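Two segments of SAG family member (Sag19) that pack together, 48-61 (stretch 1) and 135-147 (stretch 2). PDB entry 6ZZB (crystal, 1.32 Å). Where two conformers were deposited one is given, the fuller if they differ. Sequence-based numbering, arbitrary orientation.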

ATOM      1  N   GLU A  48      10.421   4.755   9.185  1.00 14.62           N
ATOM      2  CA  GLU A  48      10.560   4.637   7.721  1.00 15.70           C
ATOM      3  C   GLU A  48      11.041   3.221   7.400  1.00 12.43           C
ATOM      4  O   GLU A  48      11.861   2.658   8.123  1.00 13.60           O
ATOM      5  N   LYS A  49      10.467   2.623   6.362  1.00 10.29           N
ATOM      6  CA  LYS A  49      10.721   1.228   5.985  1.00  9.89           C
ATOM      7  C   LYS A  49      11.055   1.090   4.503  1.00  9.41           C
ATOM      8  O   LYS A  49      11.112  -0.043   4.009  1.00 10.64           O
ATOM      9  N   THR A  50      11.321   2.163   3.772  1.00  9.22           N
ATOM     10  CA  THR A  50      11.495   2.074   2.321  1.00 10.03           C
ATOM     11  C   THR A  50      12.670   1.166   1.993  1.00 10.88           C
ATOM     12  O   THR A  50      12.548   0.282   1.139  1.00 12.17           O
ATOM     13  N   GLU A  51      13.799   1.335   2.665  1.00 10.89           N
ATOM     14  CA  GLU A  51      14.963   0.469   2.355  1.00 11.83           C
ATOM     15  C   GLU A  51      14.687  -0.987   2.746  1.00 11.85           C
ATOM     16  O   GLU A  51      15.352  -1.878   2.200  1.00 12.98           O
ATOM     17  N   ASP A  52      13.840  -1.243   3.725  1.00 11.71           N
ATOM     18  CA  ASP A  52      13.515  -2.620   4.137  1.00 12.68           C
ATOM     19  C   ASP A  52      12.590  -3.279   3.119  1.00 13.10           C
ATOM     20  O   ASP A  52      12.522  -4.533   3.130  1.00 16.31           O
ATOM     21  N   CYS A  53      11.852  -2.511   2.343  1.00 11.45           N
ATOM     22  CA  CYS A  53      10.766  -3.030   1.471  1.00 12.40           C
ATOM     23  C   CYS A  53      11.131  -2.967  -0.012  1.00 12.80           C
ATOM     24  O   CYS A  53      10.469  -3.656  -0.810  1.00 12.44           O
ATOM     25  N   LEU A  54      12.084  -2.130  -0.450  1.00 13.72           N
ATOM     26  CA  LEU A  54      12.236  -1.834  -1.897  1.00 14.02           C
ATOM     27  C   LEU A  54      12.742  -3.087  -2.631  1.00 15.10           C
ATOM     28  O   LEU A  54      12.302  -3.273  -3.759  1.00 15.53           O
ATOM     29  N   ALA A  55      13.563  -3.912  -2.004  1.00 15.68           N
ATOM     30  CA  ALA A  55      14.087  -5.140  -2.655  1.00 18.25           C
ATOM     31  C   ALA A  55      12.926  -6.058  -3.032  1.00 17.48           C
ATOM     32  O   ALA A  55      12.898  -6.515  -4.191  1.00 19.99           O
ATOM     33  N   ILE A  56      12.033  -6.356  -2.091  1.00 16.79           N
ATOM     34  CA  ILE A  56      10.911  -7.294  -2.399  1.00 16.32           C
ATOM     35  C   ILE A  56       9.979  -6.630  -3.416  1.00 15.64           C
ATOM     36  O   ILE A  56       9.528  -7.317  -4.354  1.00 14.90           O
ATOM     37  N   ILE A  57       9.691  -5.340  -3.307  1.00 14.19           N
ATOM     38  CA  ILE A  57       8.802  -4.661  -4.278  1.00 14.14           C
ATOM     39  C   ILE A  57       9.409  -4.803  -5.672  1.00 14.99           C
ATOM     40  O   ILE A  57       8.701  -5.156  -6.633  1.00 15.28           O
ATOM     41  N   ASN A  58      10.702  -4.516  -5.805  1.00 15.99           N
ATOM     42  CA  ASN A  58      11.333  -4.533  -7.146  1.00 16.11           C
ATOM     43  C   ASN A  58      11.518  -5.972  -7.649  1.00 16.64           C
ATOM     44  O   ASN A  58      11.430  -6.121  -8.894  1.00 18.85           O
ATOM     45  N   LYS A  59      11.676  -6.944  -6.759  1.00 18.38           N
ATOM     46  CA  LYS A  59      11.716  -8.380  -7.155  1.00 20.82           C
ATOM     47  C   LYS A  59      10.363  -8.731  -7.784  1.00 21.91           C
ATOM     48  O   LYS A  59      10.311  -9.261  -8.919  1.00 20.58           O
ATOM     49  N   LEU A  60       9.269  -8.361  -7.130  1.00 18.92           N
ATOM     50  CA  LEU A  60       7.910  -8.693  -7.635  1.00 17.43           C
ATOM     51  C   LEU A  60       7.632  -7.986  -8.968  1.00 18.68           C
ATOM     52  O   LEU A  60       6.933  -8.569  -9.817  1.00 20.55           O
ATOM     53  N   ARG A  61       8.129  -6.768  -9.198  1.00 17.40           N
ATOM     54  CA  ARG A  61       7.873  -6.038 -10.459  1.00 17.41           C
ATOM     55  C   ARG A  61       8.719  -6.613 -11.602  1.00 21.78           C
ATOM     56  O   ARG A  61       8.359  -6.366 -12.761  1.00 22.10           O
ATOM     57  N   GLU A 135       7.067  -9.516  14.996  1.00 28.49           N
ATOM     58  CA  GLU A 135       8.246  -8.825  14.423  1.00 27.70           C
ATOM     59  C   GLU A 135       7.901  -8.356  12.999  1.00 26.08           C
ATOM     60  O   GLU A 135       7.318  -9.164  12.244  1.00 25.77           O
ATOM     61  N   PHE A 136       8.258  -7.115  12.655  1.00 22.45           N
ATOM     62  CA  PHE A 136       8.062  -6.539  11.294  1.00 19.71           C
ATOM     63  C   PHE A 136       9.002  -7.240  10.321  1.00 20.86           C
ATOM     64  O   PHE A 136      10.224  -7.244  10.565  1.00 22.56           O
ATOM     65  N   ASN A 137       8.475  -7.806   9.221  1.00 18.50           N
ATOM     66  CA  ASN A 137       9.270  -8.445   8.154  1.00 19.17           C
ATOM     67  C   ASN A 137       8.671  -7.987   6.820  1.00 16.39           C
ATOM     68  O   ASN A 137       7.625  -8.530   6.449  1.00 16.58           O
ATOM     69  N   CYS A 138       9.243  -6.976   6.203  1.00 15.13           N
ATOM     70  CA  CYS A 138       8.612  -6.366   5.000  1.00 14.56           C
ATOM     71  C   CYS A 138       8.533  -7.428   3.900  1.00 15.81           C
ATOM     72  O   CYS A 138       7.504  -7.518   3.207  1.00 13.63           O
ATOM     73  N   ASN A 139       9.579  -8.228   3.710  1.00 15.92           N
ATOM     74  CA  ASN A 139       9.598  -9.311   2.697  0.50 17.02           C
ATOM     75  C   ASN A 139       8.420 -10.247   2.895  1.00 16.43           C
ATOM     76  O   ASN A 139       7.673 -10.496   1.903  1.00 16.41           O
ATOM     77  N   ALA A 140       8.207 -10.728   4.106  1.00 15.01           N
ATOM     78  CA  ALA A 140       7.117 -11.674   4.385  1.00 15.04           C
ATOM     79  C   ALA A 140       5.770 -10.967   4.171  1.00 14.80           C
ATOM     80  O   ALA A 140       4.873 -11.563   3.581  1.00 15.17           O
ATOM     81  N   LEU A 141       5.592  -9.761   4.699  1.00 14.01           N
ATOM     82  CA  LEU A 141       4.290  -9.078   4.607  1.00 13.18           C
ATOM     83  C   LEU A 141       3.951  -8.801   3.145  1.00 12.66           C
ATOM     84  O   LEU A 141       2.767  -9.053   2.746  1.00 11.69           O
ATOM     85  N   ILE A 142       4.869  -8.254   2.363  1.00 11.10           N
ATOM     86  CA  ILE A 142       4.554  -7.884   0.967  1.00 11.62           C
ATOM     87  C   ILE A 142       4.432  -9.161   0.131  1.00 12.54           C
ATOM     88  O   ILE A 142       3.522  -9.225  -0.705  1.00 12.23           O
ATOM     89  N   GLN A 143       5.264 -10.168   0.350  1.00 12.80           N
ATOM     90  CA  GLN A 143       5.061 -11.417  -0.425  1.00 13.61           C
ATOM     91  C   GLN A 143       3.656 -11.945  -0.125  1.00 12.88           C
ATOM     92  O   GLN A 143       2.996 -12.417  -1.052  1.00 13.67           O
ATOM     93  N   ALA A 144       3.191 -11.936   1.114  1.00 12.16           N
ATOM     94  CA  ALA A 144       1.898 -12.533   1.467  1.00 12.89           C
ATOM     95  C   ALA A 144       0.792 -11.720   0.793  1.00 13.10           C
ATOM     96  O   ALA A 144      -0.185 -12.326   0.310  1.00 13.57           O
ATOM     97  N   THR A 145       0.859 -10.380   0.789  1.00 12.22           N
ATOM     98  CA  THR A 145      -0.228  -9.588   0.175  1.00 11.44           C
ATOM     99  C   THR A 145      -0.208  -9.823  -1.319  1.00 11.14           C
ATOM    100  O   THR A 145      -1.295  -9.839  -1.952  1.00 11.60           O
ATOM    101  N   TYR A 146       0.954  -9.970  -1.911  1.00 11.95           N
ATOM    102  CA  TYR A 146       1.081 -10.185  -3.354  1.00 12.42           C
ATOM    103  C   TYR A 146       0.386 -11.499  -3.715  1.00 13.20           C
ATOM    104  O   TYR A 146      -0.447 -11.520  -4.650  1.00 12.90           O
ATOM    105  N   THR A 147       0.713 -12.573  -3.019  1.00 12.78           N
ATOM    106  CA  THR A 147       0.168 -13.907  -3.376  1.00 13.86           C
ATOM    107  C   THR A 147      -1.344 -13.841  -3.206  1.00 13.40           C
ATOM    108  O   THR A 147      -2.098 -14.244  -4.138  1.00 13.47           O
TER

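Two helices, 50-61 and 138-147, run in roughly the same direction at 38° to each other, their axes approaching to 8.8 Å. A disulfide ties them together near their N-terminal ends. Cys-53 (chi1 m) has its CA-to-CB bond sideways and Cys-138 (chi1 t) points toward its partner; these rotamers bring Cys-53 SG to 2.0 Å from Cys-138 SG, with chi3 at 106°. The bond suits the place where the CA traces come closest, Cys-53 CA lying 5.3 Å from Cys-138 CA.

Beyond the disulfide the packing is aliphatic and takes the form of knobs in holes. Ile-56 (t, p) points toward stretch 2 and sits among Cys-138, Asn-139, Ile-142 and Gln-143. Ile-142 (m, t) returns the arrangement, entering the pocket made by Cys-53, Ile-56, Ile-57 and Leu-60. Branched at CB, isoleucine fills such a hole in several directions: Ile-142 CD1 is 3.8 Å from Ile-57 CG1, while Ile-142 CG2 is 3.7 Å from Leu-60 CD1. Ile-57 (m, t) leaves its backbone sideways, yet its end comes nearer to the partner helix.

Aromatic rings serve the two ends of the contact. Phe-136 (chi1 t), two residues before its helix, offers one face to Lys-49, whose long aliphatic chain (m, m, t, t) places CE 3.8 Å from the Phe-136 ring centroid, a CH-pi contact. At the ring's edge lie Cys-53 SG, 4.2 Å from Phe-136 CZ, and Asp-52 OD2, 3.2 Å from Phe-136 CE2; the edge, with its slightly positive hydrogens, is well suited to a carboxylate oxygen. At the other end Leu-60 (m, t) sets CD2 almost squarely over the Tyr-146 ring (chi1 t), 3.8 Å from its centroid.

No direct hydrogen bond crosses between the stretches; water supplies the polar links. The missing helical bond to Ile-56 N, at the kink, is replaced by water 1, which accepts from Ile-56 N and donates to Asp-52 O and to Asn-139 OD1, the last at 2.7 Å from the water oxygen. Asn-139 (chi1 m), sideways at CB, thus brings a polar end to the exposed margin. Water 2 donates to Asp-52 O and accepts from Asn-139 N, a free N-H of the first helical turn. Water 3 accepts from Gln-143 NE2 and, weakly, from Lys-59 NZ, so two flexible polar chains meet through solvent. Water 4 donates to Leu-60 O and hydrogen-bonds Tyr-146 OH, giving the phenol a polar partner beyond its apolar ring.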

ATOM      1  CB  GLU A  48      11.544   5.736   7.318  1.00 20.50           C
ATOM      2  CG  GLU A  48      11.851   5.826   5.859  1.00 27.50           C
ATOM      3  CD  GLU A  48      13.169   5.197   5.449  1.00 30.78           C
ATOM      4  OE1 GLU A  48      13.607   4.248   6.125  1.00 35.17           O
ATOM      5  OE2 GLU A  48      13.766   5.700   4.477  1.00 28.27           O
ATOM      6  CB  LYS A  49       9.509   0.356   6.311  1.00 10.47           C
ATOM      7  CG  LYS A  49       9.135   0.244   7.770  1.00 11.14           C
ATOM      8  CD  LYS A  49      10.230  -0.320   8.624  1.00 12.34           C
ATOM      9  CE  LYS A  49       9.723  -0.783   9.989  1.00 14.05           C
ATOM     10  NZ  LYS A  49      10.838  -1.228  10.858  1.00 17.06           N
ATOM     11  CB  THR A  50      11.678   3.437   1.683  1.00 10.63           C
ATOM     12  OG1 THR A  50      10.584   4.261   2.140  1.00 10.80           O
ATOM     13  CG2 THR A  50      11.757   3.339   0.178  1.00 12.07           C
ATOM     14  CB  GLU A  51      16.209   0.972   3.083  1.00 12.87           C
ATOM     15  CG  GLU A  51      16.734   2.291   2.573  1.00 15.10           C
ATOM     16  CD  GLU A  51      16.066   3.539   3.096  1.00 14.23           C
ATOM     17  OE1 GLU A  51      15.239   3.432   4.026  1.00 17.85           O
ATOM     18  OE2 GLU A  51      16.365   4.610   2.561  1.00 17.68           O
ATOM     19  CB  ASP A  52      12.873  -2.635   5.518  1.00 14.55           C
ATOM     20  CG  ASP A  52      13.012  -3.987   6.179  1.00 19.50           C
ATOM     21  OD1 ASP A  52      14.156  -4.504   6.213  1.00 17.63           O
ATOM     22  OD2 ASP A  52      11.976  -4.576   6.565  1.00 25.29           O
ATOM     23  CB  CYS A  53       9.496  -2.225   1.705  1.00 12.59           C
ATOM     24  SG  CYS A  53       8.815  -2.353   3.379  1.00 13.73           S
ATOM     25  CB  LEU A  54      13.166  -0.629  -2.062  1.00 15.14           C
ATOM     26  CG  LEU A  54      13.145   0.099  -3.396  1.00 20.12           C
ATOM     27  CD1 LEU A  54      11.745   0.444  -3.849  1.00 18.78           C
ATOM     28  CD2 LEU A  54      13.994   1.368  -3.281  1.00 22.20           C
ATOM     29  CB  ALA A  55      15.075  -5.856  -1.771  1.00 18.69           C
ATOM     30  CB  ILE A  56      10.181  -7.788  -1.139  1.00 17.03           C
ATOM     31  CG1 ILE A  56       9.118  -8.838  -1.497  1.00 19.76           C
ATOM     32  CG2 ILE A  56       9.538  -6.676  -0.331  1.00 16.49           C
ATOM     33  CD1 ILE A  56       9.642  -9.999  -2.284  1.00 22.76           C
ATOM     34  CB  ILE A  57       8.555  -3.196  -3.881  1.00 13.74           C
ATOM     35  CG1 ILE A  57       7.730  -3.136  -2.588  1.00 12.96           C
ATOM     36  CG2 ILE A  57       7.884  -2.463  -5.015  1.00 13.63           C
ATOM     37  CD1 ILE A  57       7.632  -1.768  -1.961  1.00 12.93           C
ATOM     38  CB  ASN A  58      12.627  -3.732  -7.123  1.00 15.53           C
ATOM     39  CG  ASN A  58      12.357  -2.253  -7.211  1.00 16.47           C
ATOM     40  OD1 ASN A  58      11.392  -1.812  -7.830  1.00 17.34           O
ATOM     41  ND2 ASN A  58      13.233  -1.445  -6.630  1.00 15.40           N
ATOM     42  CB  LYS A  59      12.043  -9.269  -5.963  1.00 23.77           C
ATOM     43  CG  LYS A  59      12.024 -10.756  -6.283  1.00 30.48           C
ATOM     44  CD  LYS A  59      12.804 -11.584  -5.302  1.00 35.37           C
ATOM     45  CE  LYS A  59      12.449 -13.055  -5.370  1.00 39.12           C
ATOM     46  NZ  LYS A  59      11.231 -13.339  -4.575  1.00 42.22           N
ATOM     47  CB  LEU A  60       6.866  -8.351  -6.567  1.00 18.14           C
ATOM     48  CG  LEU A  60       6.946  -9.199  -5.303  1.00 18.29           C
ATOM     49  CD1 LEU A  60       6.063  -8.643  -4.205  1.00 18.52           C
ATOM     50  CD2 LEU A  60       6.538 -10.638  -5.579  1.00 20.52           C
ATOM     51  CB  ARG A  61       8.125  -4.543 -10.277  1.00 16.78           C
ATOM     52  CG  ARG A  61       7.141  -3.897  -9.321  1.00 15.12           C
ATOM     53  CD  ARG A  61       7.516  -2.433  -9.117  1.00 14.74           C
ATOM     54  NE  ARG A  61       7.475  -1.585 -10.294  1.00 14.77           N
ATOM     55  CZ  ARG A  61       6.421  -0.956 -10.778  1.00 14.99           C
ATOM     56  NH1 ARG A  61       5.233  -1.057 -10.192  1.00 15.72           N
ATOM     57  NH2 ARG A  61       6.516  -0.180 -11.846  1.00 16.53           N
ATOM     58  CB  GLU A 135       9.464  -9.746  14.413  1.00 33.29           C
ATOM     59  CG  GLU A 135      10.755  -9.023  14.103  1.00 36.52           C
ATOM     60  CD  GLU A 135      11.957  -9.936  13.983  1.00 41.40           C
ATOM     61  OE1 GLU A 135      11.869 -11.092  14.453  1.00 39.45           O
ATOM     62  OE2 GLU A 135      12.971  -9.492  13.411  1.00 47.62           O
ATOM     63  CB  PHE A 136       8.355  -5.033  11.260  1.00 17.97           C
ATOM     64  CG  PHE A 136       8.230  -4.417   9.893  1.00 15.43           C
ATOM     65  CD1 PHE A 136       6.982  -4.106   9.382  1.00 13.84           C
ATOM     66  CD2 PHE A 136       9.325  -4.170   9.086  1.00 14.49           C
ATOM     67  CE1 PHE A 136       6.827  -3.578   8.122  1.00 13.41           C
ATOM     68  CE2 PHE A 136       9.184  -3.624   7.833  1.00 14.71           C
ATOM     69  CZ  PHE A 136       7.930  -3.310   7.347  1.00 13.65           C
ATOM     70  CB  ASN A 137       9.253  -9.961   8.345  1.00 21.36           C
ATOM     71  CG  ASN A 137       9.998 -10.738   7.285  1.00 22.50           C
ATOM     72  OD1 ASN A 137      10.376 -10.214   6.239  1.00 21.82           O
ATOM     73  ND2 ASN A 137      10.261 -12.002   7.594  1.00 27.65           N
ATOM     74  CB  CYS A 138       9.312  -5.139   4.435  1.00 14.57           C
ATOM     75  SG  CYS A 138       8.119  -4.246   3.409  1.00 14.15           S
ATOM     76  CB  ASN A 139      10.872 -10.138   2.781  0.50 17.91           C
ATOM     77  CG  ASN A 139      12.018  -9.355   2.209  0.50 19.07           C
ATOM     78  OD1 ASN A 139      11.823  -8.225   1.781  0.50 22.96           O
ATOM     79  ND2 ASN A 139      13.197  -9.940   2.203  0.50 21.27           N
ATOM     80  CB  ALA A 140       7.210 -12.261   5.763  1.00 16.82           C
ATOM     81  CB  LEU A 141       4.355  -7.774   5.379  1.00 13.12           C
ATOM     82  CG  LEU A 141       4.438  -7.939   6.897  1.00 14.12           C
ATOM     83  CD1 LEU A 141       4.703  -6.573   7.526  1.00 14.97           C
ATOM     84  CD2 LEU A 141       3.191  -8.566   7.477  1.00 15.25           C
ATOM     85  CB  ILE A 142       5.554  -6.855   0.438  1.00 11.68           C
ATOM     86  CG1 ILE A 142       5.357  -5.532   1.189  1.00 12.01           C
ATOM     87  CG2 ILE A 142       5.419  -6.707  -1.059  1.00 12.14           C
ATOM     88  CD1 ILE A 142       6.158  -4.370   0.647  1.00 13.33           C
ATOM     89  CB  GLN A 143       6.112 -12.458  -0.057  1.00 15.01           C
ATOM     90  CG  GLN A 143       5.974 -13.752  -0.855  1.00 16.88           C
ATOM     91  CD  GLN A 143       6.085 -13.570  -2.350  1.00 18.52           C
ATOM     92  OE1 GLN A 143       5.103 -13.687  -3.103  1.00 22.43           O
ATOM     93  NE2 GLN A 143       7.276 -13.276  -2.815  1.00 19.78           N
ATOM     94  CB  ALA A 144       1.707 -12.610   2.950  1.00 13.28           C
ATOM     95  CB  THR A 145      -0.146  -8.097   0.560  1.00 11.18           C
ATOM     96  OG1 THR A 145      -1.449  -7.521   0.433  1.00 11.25           O
ATOM     97  CG2 THR A 145       0.841  -7.295  -0.247  1.00 11.18           C
ATOM     98  CB  TYR A 146       2.556 -10.200  -3.759  1.00 14.28           C
ATOM     99  CG  TYR A 146       2.744 -10.451  -5.226  1.00 16.43           C
ATOM    100  CD1 TYR A 146       2.736  -9.412  -6.146  1.00 18.94           C
ATOM    101  CD2 TYR A 146       2.880 -11.741  -5.699  1.00 18.91           C
ATOM    102  CE1 TYR A 146       2.908  -9.642  -7.497  1.00 21.36           C
ATOM    103  CE2 TYR A 146       3.034 -11.988  -7.057  1.00 21.72           C
ATOM    104  CZ  TYR A 146       3.037 -10.936  -7.954  1.00 23.07           C
ATOM    105  OH  TYR A 146       3.190 -11.196  -9.296  1.00 30.31           O
ATOM    106  CB  THR A 147       0.819 -14.974  -2.509  1.00 14.67           C
ATOM    107  OG1 THR A 147       2.196 -14.992  -2.898  1.00 16.68           O
ATOM    108  CG2 THR A 147       0.157 -16.333  -2.698  1.00 17.29           C
TER
HETATM  109  O   HOH W   1      12.819  -5.921   0.681  1.00 19.22           O
HETATM  110  O   HOH W   2      12.443  -7.069   4.568  1.00 23.36           O
HETATM  111  O   HOH W   3       9.657 -13.485  -1.749  1.00 38.26           O
HETATM  112  O   HOH W   4       6.174 -11.145  -9.877  1.00 34.90           O